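Local coordinates for uncharacterized protein (Staphylococcus aureus, PDB 3P8A) that is of unknown function but belongs to the glyoxalase-like (VOC) family, at residues K121-S126 against W211-I216. Sequence-based numbering, arbitrary orientation.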
# COMPACT_ATOMS: atom_id res chain seq x y z
N LYS A 121 5.31 -2.13 -17.05
CA LYS A 121 6.56 -2.88 -17.11
C LYS A 121 7.45 -2.38 -18.27
O LYS A 121 8.64 -2.14 -18.06
CB LYS A 121 6.29 -4.39 -17.21
CG LYS A 121 7.57 -5.21 -17.29
CD LYS A 121 7.30 -6.67 -17.50
CE LYS A 121 8.60 -7.42 -17.56
NZ LYS A 121 8.41 -8.88 -17.36
N ASN A 122 6.86 -2.18 -19.45
CA ASN A 122 7.59 -1.69 -20.63
C ASN A 122 8.13 -0.28 -20.41
O ASN A 122 9.27 -0.03 -20.77
CB ASN A 122 6.72 -1.78 -21.90
CG ASN A 122 6.31 -3.18 -22.30
OD1 ASN A 122 7.01 -4.16 -22.01
ND2 ASN A 122 5.14 -3.29 -22.92
N LYS A 123 7.33 0.62 -19.77
CA LYS A 123 7.75 1.99 -19.50
C LYS A 123 8.93 2.01 -18.52
O LYS A 123 9.87 2.79 -18.72
CB LYS A 123 6.56 2.83 -18.99
CG LYS A 123 6.86 4.32 -18.75
CD LYS A 123 7.13 4.60 -17.27
CE LYS A 123 7.31 6.07 -16.95
NZ LYS A 123 7.93 6.23 -15.61
N LEU A 124 8.87 1.19 -17.46
CA LEU A 124 9.96 1.17 -16.48
C LEU A 124 11.20 0.56 -17.09
O LEU A 124 12.30 1.09 -16.91
CB LEU A 124 9.54 0.45 -15.18
CG LEU A 124 8.46 1.10 -14.33
CD1 LEU A 124 8.02 0.15 -13.23
CD2 LEU A 124 8.95 2.41 -13.69
N GLN A 125 11.03 -0.53 -17.86
CA GLN A 125 12.12 -1.21 -18.56
C GLN A 125 12.78 -0.32 -19.63
O GLN A 125 14.00 -0.41 -19.80
CB GLN A 125 11.68 -2.56 -19.13
CG GLN A 125 11.48 -3.60 -18.02
CD GLN A 125 11.40 -5.02 -18.52
OE1 GLN A 125 11.78 -5.96 -17.82
NE2 GLN A 125 10.93 -5.20 -19.74
N SER A 126 12.00 0.60 -20.24
CA SER A 126 12.54 1.55 -21.24
C SER A 126 13.39 2.64 -20.57
O SER A 126 14.08 3.39 -21.25
CB SER A 126 11.42 2.17 -22.06
OG SER A 126 10.72 3.14 -21.29
N TRP A 211 9.76 6.90 -11.19
CA TRP A 211 8.97 5.68 -11.27
C TRP A 211 7.46 5.87 -11.46
O TRP A 211 6.84 5.10 -12.18
CB TRP A 211 9.21 4.81 -10.04
CG TRP A 211 10.64 4.46 -9.74
CD1 TRP A 211 11.65 4.26 -10.64
CD2 TRP A 211 11.18 4.11 -8.45
NE1 TRP A 211 12.80 3.87 -9.99
CE2 TRP A 211 12.53 3.77 -8.64
CE3 TRP A 211 10.65 4.11 -7.15
CZ2 TRP A 211 13.38 3.43 -7.58
CZ3 TRP A 211 11.48 3.76 -6.09
CH2 TRP A 211 12.82 3.43 -6.31
N PHE A 212 6.88 6.85 -10.79
CA PHE A 212 5.42 7.00 -10.83
C PHE A 212 4.86 8.15 -11.63
O PHE A 212 3.65 8.37 -11.60
CB PHE A 212 4.83 6.93 -9.40
CG PHE A 212 5.46 5.84 -8.56
CD1 PHE A 212 5.35 4.50 -8.93
CD2 PHE A 212 6.19 6.16 -7.42
CE1 PHE A 212 5.96 3.50 -8.17
CE2 PHE A 212 6.81 5.16 -6.67
CZ PHE A 212 6.69 3.83 -7.05
N ASP A 213 5.76 8.91 -12.32
CA ASP A 213 5.37 10.04 -13.15
C ASP A 213 4.51 11.04 -12.37
O ASP A 213 3.49 11.53 -12.86
CB ASP A 213 4.64 9.52 -14.42
CG ASP A 213 5.17 10.12 -15.70
OD1 ASP A 213 5.81 9.38 -16.49
OD2 ASP A 213 4.98 11.34 -15.90
N MSE A 214 4.89 11.28 -11.12
CA MSE A 214 4.15 12.15 -10.22
C MSE A 214 4.44 13.63 -10.47
O MSE A 214 5.43 13.96 -11.13
CB MSE A 214 4.47 11.78 -8.76
CG MSE A 214 3.76 10.53 -8.28
SE MSE A 214 4.31 10.08 -6.45
CE MSE A 214 3.43 8.33 -6.17
N ASP A 215 3.57 14.52 -9.98
CA ASP A 215 3.72 15.97 -10.06
C ASP A 215 4.15 16.47 -8.67
O ASP A 215 3.82 15.83 -7.67
CB ASP A 215 2.40 16.64 -10.48
CG ASP A 215 1.94 16.43 -11.93
OD1 ASP A 215 2.80 16.39 -12.83
OD2 ASP A 215 0.71 16.36 -12.15
N ILE A 216 4.93 17.56 -8.64
CA ILE A 216 5.40 18.20 -7.41
C ILE A 216 4.32 19.20 -7.02
O ILE A 216 3.89 20.00 -7.85
CB ILE A 216 6.79 18.89 -7.55
CG1 ILE A 216 7.86 17.91 -8.04
CG2 ILE A 216 7.24 19.57 -6.24
CD1 ILE A 216 8.82 18.49 -9.05
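Lys123 reaches from helix 117-125 toward Asp213, which follows the last turn of helix 201-212, and the two side chains meet at a slant. The lysine leaves its helix with CG anti to the backbone N (chi1 -176°), bends once at chi2 and then runs extended, which carries its end across to the residue where the chain leaves helical geometry. There Lys123 CE lies 3.7 Å from Asp213 OD1. Lys123 NZ is 3.9 Å from Asp213 OD1, a long salt bridge in which the methylene comes slightly nearer the oxygen than the ammonium does. The firmer partner of Lys123 NZ is Glu127, four residues further along the chain. Lys123 NZ also stands 3.8 Å from Trp211 O, too far for a hydrogen bond. Asp213 has a positive phi of 54°, and its CB points toward helix 117-125.

One residue on from Lys123, Leu124 sends CD2 to 3.7 Å from Trp211 O and to 4.4 Å from Trp211 CB. The methyl comes in obliquely to the indole. Behind this pair, Ile154 of strand 147-155 touches both Leu124 and Trp211, so the strand backs the place where the two helices approach. The contact thus bridges the two halves of the chain: helix 117-125 packs on the sheet that includes strands 130-139 and 147-155, whereas helix 201-212 leads into edge strand 215-219 of the other sheet.

Trp211 O is buried here without a hydrogen-bonding partner, faced by a leucine methyl and a distant ammonium. The chemistry implies a modest apolar contact beside a weak electrostatic one, with the lysine's charge probably shared unequally between Glu127 and Asp213.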